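Local coordinates for glutamate racemase (Escherichia coli, PDB 2JFN), which belongs to the Asp/Glu/hydantoin racemase family and folds into two alpha/beta lobes, with glutamic acid bound in a pocket of the chain, at residues F58-K63 against E70-I75; E81-A86 against A251-C256; R188-L191 against P196-T199. All coordinates share one frame; numbering follows the deposited sequence.

Overall arrangement
From the N terminus, the chain passes through strand 48-53 and its loop into helix 65-82, where contact 1 closes a short local turn with only six residues between 58-63 and 70-75. The end of the same helix then opens contact 2, whose segments lie 165 residues apart along the chain, from 86 to 251. Contact 3 falls within that long excursion: it joins helix 188-191 to the approach of strand 199-202, in the four-stranded parallel sheet. Contact 1 ties helix 65-82 to the loop before it; contact 2, its centre about 19 Å away, ties the end of that helix to strand 253-256 of the mixed sheet. Contact 3 sits across the chain's centre from contact 2, with about 40 Å between their centres.

Contact 1: F58-K63 against E70-I75; sequences FPYGEK and ERVVAI. With GLU (glutamic acid), chain B.
Tyr60 meets helix 65-82 with its side chain swung beside its own backbone N (chi1 -81°), while Arg71, its CG anti to the backbone N (chi1 -178°), brings that carbon to the phenol oxygen. There Tyr60 OH lies 3.5 Å from Arg71 CG and 3.8 Å from Ile75 CD1, and Tyr60 CE2 rests 3.7 Å from Val72 CG2. The ring and the guanidinium planes are 65° apart, and Ile75 CG1 lies above one face of that guanidinium. No hydrogen bond joins the two segments directly. Instead Asp54 OD2 is shared: it bonds to Tyr60 OH and forms a salt bridge with Arg71 NE, while Arg71 NH1 pairs with the C-terminal carboxylate of Gly285. At the other end of Tyr60 the backbone holds the ligand, Tyr60 N reaching OE2 of the bound glutamic acid at 2.9 Å and Gly61 N reaching its OE1 at 2.9 Å. A cis peptide before Pro59 shapes this turn, and Lys63 NZ bonds to Pro59 O at 2.9 Å. Aliphatic packing and a shared carboxylate thus anchor the tyrosine on the helix, consistent with a fixed placement of the two N-H groups that hold the ligand's side-chain carboxylate.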
ATOM      1  N   PHE A  58       1.461  -9.265 -10.113  1.00 25.66           N
ATOM      2  CA  PHE A  58       0.930  -9.435  -8.759  1.00 25.94           C
ATOM      3  C   PHE A  58       0.823 -10.947  -8.558  1.00 26.23           C
ATOM      4  O   PHE A  58       0.405 -11.653  -9.473  1.00 26.27           O
ATOM      5  CB  PHE A  58      -0.470  -8.820  -8.649  1.00 25.77           C
ATOM      6  CG  PHE A  58      -1.168  -9.140  -7.356  1.00 26.33           C
ATOM      7  CD1 PHE A  58      -0.979  -8.343  -6.229  1.00 26.01           C
ATOM      8  CD2 PHE A  58      -1.972 -10.273  -7.252  1.00 26.14           C
ATOM      9  CE1 PHE A  58      -1.579  -8.670  -5.013  1.00 26.79           C
ATOM     10  CE2 PHE A  58      -2.578 -10.611  -6.037  1.00 27.07           C
ATOM     11  CZ  PHE A  58      -2.380  -9.809  -4.917  1.00 27.22           C
ATOM     12  N   PRO A  59       1.167 -11.462  -7.361  1.00 26.87           N
ATOM     13  CA  PRO A  59       1.652 -10.770  -6.160  1.00 27.09           C
ATOM     14  C   PRO A  59       3.170 -10.600  -6.113  1.00 27.44           C
ATOM     15  O   PRO A  59       3.923 -11.466  -6.565  1.00 26.87           O
ATOM     16  CB  PRO A  59       1.146 -11.664  -5.031  1.00 27.32           C
ATOM     17  CG  PRO A  59       1.338 -13.026  -5.612  1.00 27.45           C
ATOM     18  CD  PRO A  59       0.835 -12.868  -7.046  1.00 27.24           C
ATOM     19  N   TYR A  60       3.607  -9.471  -5.563  1.00 28.08           N
ATOM     20  CA  TYR A  60       5.029  -9.159  -5.435  1.00 29.46           C
ATOM     21  C   TYR A  60       5.674  -9.905  -4.251  1.00 30.92           C
ATOM     22  O   TYR A  60       6.877 -10.181  -4.256  1.00 30.67           O
ATOM     23  CB  TYR A  60       5.213  -7.644  -5.250  1.00 28.52           C
ATOM     24  CG  TYR A  60       5.169  -6.812  -6.524  1.00 27.75           C
ATOM     25  CD1 TYR A  60       4.655  -7.326  -7.722  1.00 27.37           C
ATOM     26  CD2 TYR A  60       5.636  -5.494  -6.522  1.00 27.09           C
ATOM     27  CE1 TYR A  60       4.609  -6.537  -8.891  1.00 26.91           C
ATOM     28  CE2 TYR A  60       5.597  -4.707  -7.669  1.00 27.19           C
ATOM     29  CZ  TYR A  60       5.084  -5.228  -8.850  1.00 27.07           C
ATOM     30  OH  TYR A  60       5.051  -4.433  -9.976  1.00 25.80           O
ATOM     31  N   GLY A  61       4.865 -10.230  -3.245  1.00 33.00           N
ATOM     32  CA  GLY A  61       5.368 -10.922  -2.068  1.00 35.24           C
ATOM     33  C   GLY A  61       6.268 -12.115  -2.342  1.00 37.04           C
ATOM     34  O   GLY A  61       7.248 -12.338  -1.631  1.00 37.85           O
ATOM     35  N   GLU A  62       5.943 -12.874  -3.382  1.00 38.35           N
ATOM     36  CA  GLU A  62       6.704 -14.063  -3.759  1.00 39.52           C
ATOM     37  C   GLU A  62       7.918 -13.772  -4.648  1.00 39.48           C
ATOM     38  O   GLU A  62       8.955 -14.437  -4.543  1.00 40.03           O
ATOM     39  CB  GLU A  62       5.779 -15.026  -4.504  1.00 41.20           C
ATOM     40  CG  GLU A  62       5.084 -14.351  -5.690  1.00 43.11           C
ATOM     41  CD  GLU A  62       4.355 -15.323  -6.590  1.00 44.30           C
ATOM     42  OE1 GLU A  62       3.410 -15.993  -6.103  1.00 45.50           O
ATOM     43  OE2 GLU A  62       4.727 -15.415  -7.784  1.00 44.82           O
ATOM     44  N   LYS A  63       7.767 -12.781  -5.520  1.00 38.32           N
ATOM     45  CA  LYS A  63       8.790 -12.378  -6.481  1.00 37.54           C
ATOM     46  C   LYS A  63      10.188 -12.068  -5.941  1.00 37.13           C
ATOM     47  O   LYS A  63      10.360 -11.672  -4.786  1.00 37.17           O
ATOM     48  CB  LYS A  63       8.282 -11.171  -7.278  1.00 36.71           C
ATOM     49  CG  LYS A  63       6.921 -11.383  -7.948  1.00 36.22           C
ATOM     50  CD  LYS A  63       6.987 -12.424  -9.058  1.00 35.50           C
ATOM     51  CE  LYS A  63       5.682 -12.487  -9.853  1.00 34.57           C
ATOM     52  NZ  LYS A  63       4.495 -12.845  -9.019  1.00 33.47           N
ATOM     53  N   GLU A  70      13.416  -3.787 -10.958  1.00 29.88           N
ATOM     54  CA  GLU A  70      13.374  -3.515 -12.393  1.00 30.07           C
ATOM     55  C   GLU A  70      11.954  -3.251 -12.884  1.00 28.57           C
ATOM     56  O   GLU A  70      11.718  -2.354 -13.703  1.00 28.03           O
ATOM     57  CB  GLU A  70      13.958  -4.689 -13.192  1.00 31.73           C
ATOM     58  CG  GLU A  70      15.457  -4.948 -12.997  1.00 35.37           C
ATOM     59  CD  GLU A  70      16.327  -3.746 -13.342  1.00 37.49           C
ATOM     60  OE1 GLU A  70      16.038  -3.055 -14.346  1.00 39.42           O
ATOM     61  OE2 GLU A  70      17.311  -3.495 -12.611  1.00 39.33           O
ATOM     62  N   ARG A  71      11.020  -4.049 -12.387  1.00 26.83           N
ATOM     63  CA  ARG A  71       9.619  -3.938 -12.774  1.00 25.52           C
ATOM     64  C   ARG A  71       9.000  -2.608 -12.362  1.00 24.66           C
ATOM     65  O   ARG A  71       8.372  -1.939 -13.180  1.00 24.09           O
ATOM     66  CB  ARG A  71       8.821  -5.096 -12.168  1.00 25.00           C
ATOM     67  CG  ARG A  71       7.342  -5.117 -12.530  1.00 24.55           C
ATOM     68  CD  ARG A  71       7.113  -5.310 -14.026  1.00 24.30           C
ATOM     69  NE  ARG A  71       5.686  -5.475 -14.310  1.00 24.43           N
ATOM     70  CZ  ARG A  71       5.159  -5.529 -15.528  1.00 24.76           C
ATOM     71  NH1 ARG A  71       5.937  -5.428 -16.601  1.00 24.34           N
ATOM     72  NH2 ARG A  71       3.849  -5.671 -15.672  1.00 24.54           N
ATOM     73  N   VAL A  72       9.181  -2.219 -11.102  1.00 23.70           N
ATOM     74  CA  VAL A  72       8.606  -0.964 -10.630  1.00 23.69           C
ATOM     75  C   VAL A  72       9.234   0.235 -11.344  1.00 23.44           C
ATOM     76  O   VAL A  72       8.543   1.201 -11.666  1.00 23.28           O
ATOM     77  CB  VAL A  72       8.759  -0.821  -9.102  1.00 23.55           C
ATOM     78  CG1 VAL A  72       8.153   0.495  -8.641  1.00 23.48           C
ATOM     79  CG2 VAL A  72       8.053  -1.992  -8.407  1.00 24.07           C
ATOM     80  N   VAL A  73      10.536   0.174 -11.596  1.00 23.43           N
ATOM     81  CA  VAL A  73      11.208   1.255 -12.309  1.00 23.42           C
ATOM     82  C   VAL A  73      10.631   1.341 -13.734  1.00 23.35           C
ATOM     83  O   VAL A  73      10.403   2.430 -14.248  1.00 23.23           O
ATOM     84  CB  VAL A  73      12.739   1.025 -12.385  1.00 24.16           C
ATOM     85  CG1 VAL A  73      13.374   1.994 -13.388  1.00 24.47           C
ATOM     86  CG2 VAL A  73      13.367   1.234 -11.014  1.00 24.03           C
ATOM     87  N   ALA A  74      10.383   0.195 -14.364  1.00 22.61           N
ATOM     88  CA  ALA A  74       9.824   0.188 -15.718  1.00 22.36           C
ATOM     89  C   ALA A  74       8.393   0.744 -15.734  1.00 22.47           C
ATOM     90  O   ALA A  74       8.015   1.481 -16.645  1.00 21.70           O
ATOM     91  CB  ALA A  74       9.842  -1.227 -16.300  1.00 22.18           C
ATOM     92  N   ILE A  75       7.590   0.389 -14.735  1.00 22.12           N
ATOM     93  CA  ILE A  75       6.230   0.897 -14.698  1.00 22.33           C
ATOM     94  C   ILE A  75       6.200   2.422 -14.488  1.00 22.41           C
ATOM     95  O   ILE A  75       5.443   3.123 -15.154  1.00 22.76           O
ATOM     96  CB  ILE A  75       5.393   0.181 -13.604  1.00 22.09           C
ATOM     97  CG1 ILE A  75       5.171  -1.282 -14.010  1.00 22.35           C
ATOM     98  CG2 ILE A  75       4.053   0.898 -13.415  1.00 21.64           C
ATOM     99  CD1 ILE A  75       4.514  -2.151 -12.938  1.00 21.88           C
TER
HETATM  100  N   GLU B1287      -0.072  -3.862  -1.369  1.00 27.57           N
HETATM  101  CA  GLU B1287       0.760  -4.973  -0.897  1.00 28.20           C
HETATM  102  C   GLU B1287       1.955  -4.402  -0.159  1.00 28.44           C
HETATM  103  O   GLU B1287       1.817  -3.355   0.573  1.00 28.04           O
HETATM  104  CB  GLU B1287       1.221  -5.819  -2.093  1.00 28.42           C
HETATM  105  CG  GLU B1287       1.045  -7.324  -1.790  1.00 28.59           C
HETATM  106  CD  GLU B1287       1.767  -8.177  -2.825  1.00 29.41           C
HETATM  107  OE1 GLU B1287       2.260  -9.252  -2.493  1.00 29.10           O
HETATM  108  OE2 GLU B1287       1.854  -7.806  -4.000  1.00 28.72           O
HETATM  109  OXT GLU B1287       3.095  -4.966  -0.251  1.00 29.50           O

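Contact 2: E81-A86 against A251-C256; sequences ERYPLA and ANIAFC
Arg82, the last helical residue of helix 65-82, lays its guanidinium against the ring of Phe255 on strand 253-256. This is the tight part of the contact. Phe255 CZ sits above the centre of one guanidinium face, 3.8 Å from Arg82 CZ, and the closest pair is Arg82 NH1 with Phe255 CE2 at 3.5 Å. The two planes stand 70° apart, so the ring presents its far end to the guanidinium and the two flat groups do not lie parallel. Bends at chi2 (-64°) and chi3 (-66°) fold the arginine chain back and carry its guanidinium to the ring end; nearer the backbone, Arg82 CG lies 4.1 Å from Phe255 CZ on its own account. The charged end is not left to the ring alone: Arg82 NH2 forms a salt bridge with Glu279 of the neighbouring strand 277-280, a residue that the side chains of Ile253 and Phe255 also touch.

Toward Tyr83, where the chain leaves the helix, the packing is looser. Tyr83 CE1 comes no nearer than 4.4 Å to Ile253 CG2, and one water spans the gap beside them. It donates to Ala251 O at 2.8 Å and, more weakly, to Tyr83 OH. That hydroxyl also bonds to Asp250, and the tyrosine ring meets His48 edge-to-face. No direct hydrogen bond crosses between the segments, so the helix end is held over the mixed sheet by side-chain packing, one water and ties to third parties. With Arg82 itself exposed, the carboxylate of Glu279 would probably steady the guanidinium charge at the margin of the sheet, with Phe255 over one face and Glu279 paired with NH2.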
ATOM      1  N   GLU A  81       5.906   8.638 -19.210  1.00 30.79           N
ATOM      2  CA  GLU A  81       5.811   8.901 -20.639  1.00 32.53           C
ATOM      3  C   GLU A  81       4.424   9.411 -20.986  1.00 32.42           C
ATOM      4  O   GLU A  81       4.267  10.238 -21.885  1.00 32.74           O
ATOM      5  CB  GLU A  81       6.114   7.631 -21.433  1.00 34.55           C
ATOM      6  CG  GLU A  81       7.588   7.371 -21.600  1.00 37.85           C
ATOM      7  CD  GLU A  81       8.282   8.497 -22.343  1.00 39.61           C
ATOM      8  OE1 GLU A  81       7.810   8.872 -23.440  1.00 41.29           O
ATOM      9  OE2 GLU A  81       9.300   9.008 -21.833  1.00 41.33           O
ATOM     10  N   ARG A  82       3.420   8.917 -20.270  1.00 31.81           N
ATOM     11  CA  ARG A  82       2.045   9.342 -20.494  1.00 31.83           C
ATOM     12  C   ARG A  82       1.806  10.715 -19.864  1.00 31.32           C
ATOM     13  O   ARG A  82       1.131  11.567 -20.448  1.00 31.21           O
ATOM     14  CB  ARG A  82       1.067   8.317 -19.905  1.00 32.76           C
ATOM     15  CG  ARG A  82       0.972   7.011 -20.697  1.00 34.95           C
ATOM     16  CD  ARG A  82       0.402   7.264 -22.095  1.00 36.27           C
ATOM     17  NE  ARG A  82      -0.987   7.716 -22.027  1.00 38.20           N
ATOM     18  CZ  ARG A  82      -2.039   6.903 -21.975  1.00 38.36           C
ATOM     19  NH1 ARG A  82      -1.863   5.590 -21.992  1.00 38.95           N
ATOM     20  NH2 ARG A  82      -3.267   7.403 -21.889  1.00 38.87           N
ATOM     21  N   TYR A  83       2.361  10.926 -18.674  1.00 30.58           N
ATOM     22  CA  TYR A  83       2.211  12.200 -17.971  1.00 30.30           C
ATOM     23  C   TYR A  83       3.415  12.552 -17.109  1.00 29.65           C
ATOM     24  O   TYR A  83       3.877  11.728 -16.318  1.00 29.22           O
ATOM     25  CB  TYR A  83       1.000  12.189 -17.025  1.00 30.71           C
ATOM     26  CG  TYR A  83      -0.365  12.134 -17.665  1.00 31.39           C
ATOM     27  CD1 TYR A  83      -1.027  10.923 -17.837  1.00 31.23           C
ATOM     28  CD2 TYR A  83      -1.014  13.304 -18.062  1.00 31.62           C
ATOM     29  CE1 TYR A  83      -2.304  10.875 -18.385  1.00 32.06           C
ATOM     30  CE2 TYR A  83      -2.291  13.266 -18.611  1.00 32.08           C
ATOM     31  CZ  TYR A  83      -2.929  12.053 -18.769  1.00 32.19           C
ATOM     32  OH  TYR A  83      -4.196  12.014 -19.312  1.00 32.58           O
ATOM     33  N   PRO A  84       3.952  13.773 -17.263  1.00 29.11           N
ATOM     34  CA  PRO A  84       5.094  14.147 -16.426  1.00 28.54           C
ATOM     35  C   PRO A  84       4.536  14.073 -15.000  1.00 27.78           C
ATOM     36  O   PRO A  84       3.382  14.431 -14.770  1.00 27.15           O
ATOM     37  CB  PRO A  84       5.379  15.580 -16.859  1.00 29.05           C
ATOM     38  CG  PRO A  84       5.040  15.542 -18.332  1.00 29.74           C
ATOM     39  CD  PRO A  84       3.742  14.754 -18.346  1.00 29.50           C
ATOM     40  N   LEU A  85       5.337  13.605 -14.053  1.00 27.35           N
ATOM     41  CA  LEU A  85       4.864  13.456 -12.680  1.00 26.90           C
ATOM     42  C   LEU A  85       5.426  14.490 -11.717  1.00 26.93           C
ATOM     43  O   LEU A  85       6.590  14.855 -11.799  1.00 26.47           O
ATOM     44  CB  LEU A  85       5.222  12.060 -12.162  1.00 26.62           C
ATOM     45  CG  LEU A  85       4.778  10.858 -13.000  1.00 26.34           C
ATOM     46  CD1 LEU A  85       5.340   9.566 -12.406  1.00 26.18           C
ATOM     47  CD2 LEU A  85       3.264  10.817 -13.058  1.00 26.09           C
ATOM     48  N   ALA A  86       4.584  14.972 -10.813  1.00 27.16           N
ATOM     49  CA  ALA A  86       5.032  15.922  -9.807  1.00 27.51           C
ATOM     50  C   ALA A  86       5.555  15.089  -8.633  1.00 27.57           C
ATOM     51  O   ALA A  86       6.473  15.491  -7.923  1.00 28.41           O
ATOM     52  CB  ALA A  86       3.863  16.809  -9.358  1.00 27.79           C
ATOM     53  N   ALA A 251      -8.773  14.345 -16.390  1.00 36.01           N
ATOM     54  CA  ALA A 251      -9.410  13.704 -15.247  1.00 34.97           C
ATOM     55  C   ALA A 251      -8.528  12.577 -14.717  1.00 33.97           C
ATOM     56  O   ALA A 251      -7.612  12.126 -15.402  1.00 33.63           O
ATOM     57  CB  ALA A 251     -10.768  13.153 -15.653  1.00 35.52           C
ATOM     58  N   ASN A 252      -8.811  12.128 -13.498  1.00 32.74           N
ATOM     59  CA  ASN A 252      -8.039  11.054 -12.885  1.00 31.53           C
ATOM     60  C   ASN A 252      -8.139   9.801 -13.739  1.00 30.57           C
ATOM     61  O   ASN A 252      -9.182   9.520 -14.319  1.00 30.37           O
ATOM     62  CB  ASN A 252      -8.556  10.741 -11.480  1.00 31.29           C
ATOM     63  CG  ASN A 252      -8.497  11.935 -10.559  1.00 31.11           C
ATOM     64  OD1 ASN A 252      -7.621  12.791 -10.687  1.00 30.92           O
ATOM     65  ND2 ASN A 252      -9.421  11.991  -9.609  1.00 31.17           N
ATOM     66  N   ILE A 253      -7.055   9.042 -13.808  1.00 29.76           N
ATOM     67  CA  ILE A 253      -7.062   7.828 -14.612  1.00 29.03           C
ATOM     68  C   ILE A 253      -6.362   6.657 -13.916  1.00 28.11           C
ATOM     69  O   ILE A 253      -5.430   6.849 -13.126  1.00 27.59           O
ATOM     70  CB  ILE A 253      -6.391   8.098 -15.982  1.00 29.45           C
ATOM     71  CG1 ILE A 253      -6.490   6.866 -16.881  1.00 30.29           C
ATOM     72  CG2 ILE A 253      -4.939   8.487 -15.779  1.00 29.70           C
ATOM     73  CD1 ILE A 253      -5.875   7.083 -18.247  1.00 31.33           C
ATOM     74  N   ALA A 254      -6.839   5.446 -14.195  1.00 26.97           N
ATOM     75  CA  ALA A 254      -6.253   4.242 -13.627  1.00 25.96           C
ATOM     76  C   ALA A 254      -5.603   3.451 -14.759  1.00 25.64           C
ATOM     77  O   ALA A 254      -6.164   3.349 -15.856  1.00 25.40           O
ATOM     78  CB  ALA A 254      -7.327   3.394 -12.939  1.00 25.54           C
ATOM     79  N   PHE A 255      -4.418   2.915 -14.492  1.00 24.93           N
ATOM     80  CA  PHE A 255      -3.681   2.113 -15.467  1.00 25.25           C
ATOM     81  C   PHE A 255      -3.471   0.684 -14.970  1.00 25.33           C
ATOM     82  O   PHE A 255      -3.075   0.466 -13.822  1.00 25.42           O
ATOM     83  CB  PHE A 255      -2.284   2.686 -15.725  1.00 24.82           C
ATOM     84  CG  PHE A 255      -2.259   3.917 -16.585  1.00 25.59           C
ATOM     85  CD1 PHE A 255      -1.605   5.063 -16.144  1.00 25.46           C
ATOM     86  CD2 PHE A 255      -2.847   3.920 -17.846  1.00 26.01           C
ATOM     87  CE1 PHE A 255      -1.532   6.200 -16.942  1.00 26.29           C
ATOM     88  CE2 PHE A 255      -2.782   5.054 -18.661  1.00 26.91           C
ATOM     89  CZ  PHE A 255      -2.123   6.199 -18.206  1.00 26.72           C
ATOM     90  N   CYS A 256      -3.734  -0.295 -15.826  1.00 25.82           N
ATOM     91  CA  CYS A 256      -3.458  -1.681 -15.464  1.00 26.46           C
ATOM     92  C   CYS A 256      -2.351  -2.072 -16.449  1.00 26.79           C
ATOM     93  O   CYS A 256      -2.115  -1.355 -17.428  1.00 26.33           O
ATOM     94  CB  CYS A 256      -4.696  -2.571 -15.634  1.00 27.23           C
ATOM     95  SG  CYS A 256      -5.390  -2.624 -17.296  1.00 29.02           S
TER
HETATM   96  O   HOH W   1      -5.346  11.401 -16.846  1.00 37.47           O

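Contact 3: R188-L191 against P196-T199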
ATOM      1  N   ARG A 188      -6.089 -16.937  14.126  1.00 29.44           N
ATOM      2  CA  ARG A 188      -6.212 -17.889  15.229  1.00 30.59           C
ATOM      3  C   ARG A 188      -5.071 -17.756  16.241  1.00 31.15           C
ATOM      4  O   ARG A 188      -5.314 -17.679  17.441  1.00 31.37           O
ATOM      5  CB  ARG A 188      -6.296 -19.332  14.692  1.00 31.00           C
ATOM      6  CG  ARG A 188      -6.812 -20.351  15.729  1.00 31.92           C
ATOM      7  CD  ARG A 188      -7.047 -21.737  15.124  1.00 32.72           C
ATOM      8  NE  ARG A 188      -5.801 -22.445  14.829  1.00 33.40           N
ATOM      9  CZ  ARG A 188      -5.740 -23.708  14.416  1.00 33.80           C
ATOM     10  NH1 ARG A 188      -6.853 -24.406  14.240  1.00 34.90           N
ATOM     11  NH2 ARG A 188      -4.568 -24.280  14.188  1.00 34.07           N
ATOM     12  N   PRO A 189      -3.810 -17.699  15.768  1.00 31.69           N
ATOM     13  CA  PRO A 189      -2.663 -17.568  16.675  1.00 32.00           C
ATOM     14  C   PRO A 189      -2.862 -16.462  17.707  1.00 32.69           C
ATOM     15  O   PRO A 189      -2.580 -16.642  18.898  1.00 33.41           O
ATOM     16  CB  PRO A 189      -1.512 -17.244  15.727  1.00 32.34           C
ATOM     17  CG  PRO A 189      -1.893 -17.944  14.478  1.00 32.12           C
ATOM     18  CD  PRO A 189      -3.369 -17.657  14.361  1.00 31.58           C
ATOM     19  N   TRP A 190      -3.339 -15.312  17.241  1.00 32.33           N
ATOM     20  CA  TRP A 190      -3.568 -14.167  18.109  1.00 32.66           C
ATOM     21  C   TRP A 190      -4.795 -14.338  18.991  1.00 32.80           C
ATOM     22  O   TRP A 190      -4.786 -13.943  20.151  1.00 33.14           O
ATOM     23  CB  TRP A 190      -3.691 -12.891  17.269  1.00 31.96           C
ATOM     24  CG  TRP A 190      -2.376 -12.433  16.700  1.00 31.74           C
ATOM     25  CD1 TRP A 190      -1.169 -13.060  16.819  1.00 31.47           C
ATOM     26  CD2 TRP A 190      -2.137 -11.241  15.941  1.00 31.19           C
ATOM     27  NE1 TRP A 190      -0.192 -12.333  16.183  1.00 31.75           N
ATOM     28  CE2 TRP A 190      -0.759 -11.212  15.634  1.00 31.14           C
ATOM     29  CE3 TRP A 190      -2.955 -10.196  15.489  1.00 31.17           C
ATOM     30  CZ2 TRP A 190      -0.177 -10.177  14.898  1.00 30.64           C
ATOM     31  CZ3 TRP A 190      -2.373  -9.162  14.754  1.00 30.63           C
ATOM     32  CH2 TRP A 190      -0.998  -9.165  14.467  1.00 30.76           C
ATOM     33  N   LEU A 191      -5.849 -14.928  18.443  1.00 33.23           N
ATOM     34  CA  LEU A 191      -7.065 -15.144  19.212  1.00 34.12           C
ATOM     35  C   LEU A 191      -6.853 -16.162  20.332  1.00 34.32           C
ATOM     36  O   LEU A 191      -7.669 -16.260  21.240  1.00 34.60           O
ATOM     37  CB  LEU A 191      -8.199 -15.608  18.294  1.00 34.10           C
ATOM     38  CG  LEU A 191      -8.649 -14.572  17.262  1.00 34.63           C
ATOM     39  CD1 LEU A 191      -9.637 -15.201  16.286  1.00 34.77           C
ATOM     40  CD2 LEU A 191      -9.279 -13.383  17.987  1.00 34.84           C
ATOM     41  N   PRO A 196      -3.422 -10.692  23.861  1.00 36.88           N
ATOM     42  CA  PRO A 196      -3.112 -10.353  22.469  1.00 36.26           C
ATOM     43  C   PRO A 196      -2.641  -8.908  22.347  1.00 35.39           C
ATOM     44  O   PRO A 196      -2.778  -8.119  23.283  1.00 35.42           O
ATOM     45  CB  PRO A 196      -4.440 -10.599  21.757  1.00 36.49           C
ATOM     46  CG  PRO A 196      -5.441 -10.196  22.792  1.00 37.04           C
ATOM     47  CD  PRO A 196      -4.877 -10.819  24.062  1.00 37.02           C
ATOM     48  N   PRO A 197      -2.068  -8.544  21.189  1.00 34.89           N
ATOM     49  CA  PRO A 197      -1.589  -7.170  20.993  1.00 34.16           C
ATOM     50  C   PRO A 197      -2.741  -6.195  21.163  1.00 33.22           C
ATOM     51  O   PRO A 197      -3.853  -6.474  20.724  1.00 33.54           O
ATOM     52  CB  PRO A 197      -1.085  -7.177  19.545  1.00 34.06           C
ATOM     53  CG  PRO A 197      -0.779  -8.607  19.277  1.00 34.48           C
ATOM     54  CD  PRO A 197      -1.894  -9.340  19.963  1.00 34.65           C
ATOM     55  N   ASP A 198      -2.502  -5.056  21.802  1.00 32.64           N
ATOM     56  CA  ASP A 198      -3.576  -4.086  21.941  1.00 32.00           C
ATOM     57  C   ASP A 198      -3.455  -3.084  20.786  1.00 30.70           C
ATOM     58  O   ASP A 198      -4.330  -2.244  20.569  1.00 30.48           O
ATOM     59  CB  ASP A 198      -3.516  -3.393  23.316  1.00 32.92           C
ATOM     60  CG  ASP A 198      -2.371  -2.397  23.449  1.00 34.20           C
ATOM     61  OD1 ASP A 198      -1.390  -2.470  22.674  1.00 34.32           O
ATOM     62  OD2 ASP A 198      -2.458  -1.537  24.363  1.00 34.48           O
ATOM     63  N   THR A 199      -2.373  -3.216  20.026  1.00 29.73           N
ATOM     64  CA  THR A 199      -2.111  -2.344  18.878  1.00 28.32           C
ATOM     65  C   THR A 199      -1.636  -3.207  17.704  1.00 27.54           C
ATOM     66  O   THR A 199      -0.679  -3.962  17.838  1.00 27.62           O
ATOM     67  CB  THR A 199      -1.027  -1.310  19.230  1.00 28.44           C
ATOM     68  OG1 THR A 199      -1.390  -0.639  20.445  1.00 28.45           O
ATOM     69  CG2 THR A 199      -0.889  -0.273  18.118  1.00 27.68           C
TER
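Asp198 OD1, beside the two prolines that pack on Trp190, is gripped by two hydroxyls: Thr199 OG1 donates to it at 2.9 Å, from well above the carboxylate plane (63° out of it), and Thr125 OG1 bonds to it as well. The other oxygen, OD2, takes the backbone N-H groups of Ala126 and Asn127, so the whole carboxylate is tied into the loop that leads to strand 129-134. Asn127 ND2 bonds back to Pro196 O. The two prolines face helix 188-191. Pro196 CB rests 3.7 Å from Trp190 O, a plain van der Waals contact near the closest backbone approach of the segments. Pro197 CD lies over one face of the indole, 4.5 Å from Trp190 CD2, a rather loose contact. Trp190 has its side chain beside the backbone N (chi1 -73°), which turns the indole into the protein, where it also meets Leu133, Glu158 and Leu160 of the four-stranded sheet. Across the segments the contact is therefore entirely apolar or van der Waals in character, while the bonds of Asp198 to residues 125-127 are consistent with holding the prolines in place just before strand 199-202.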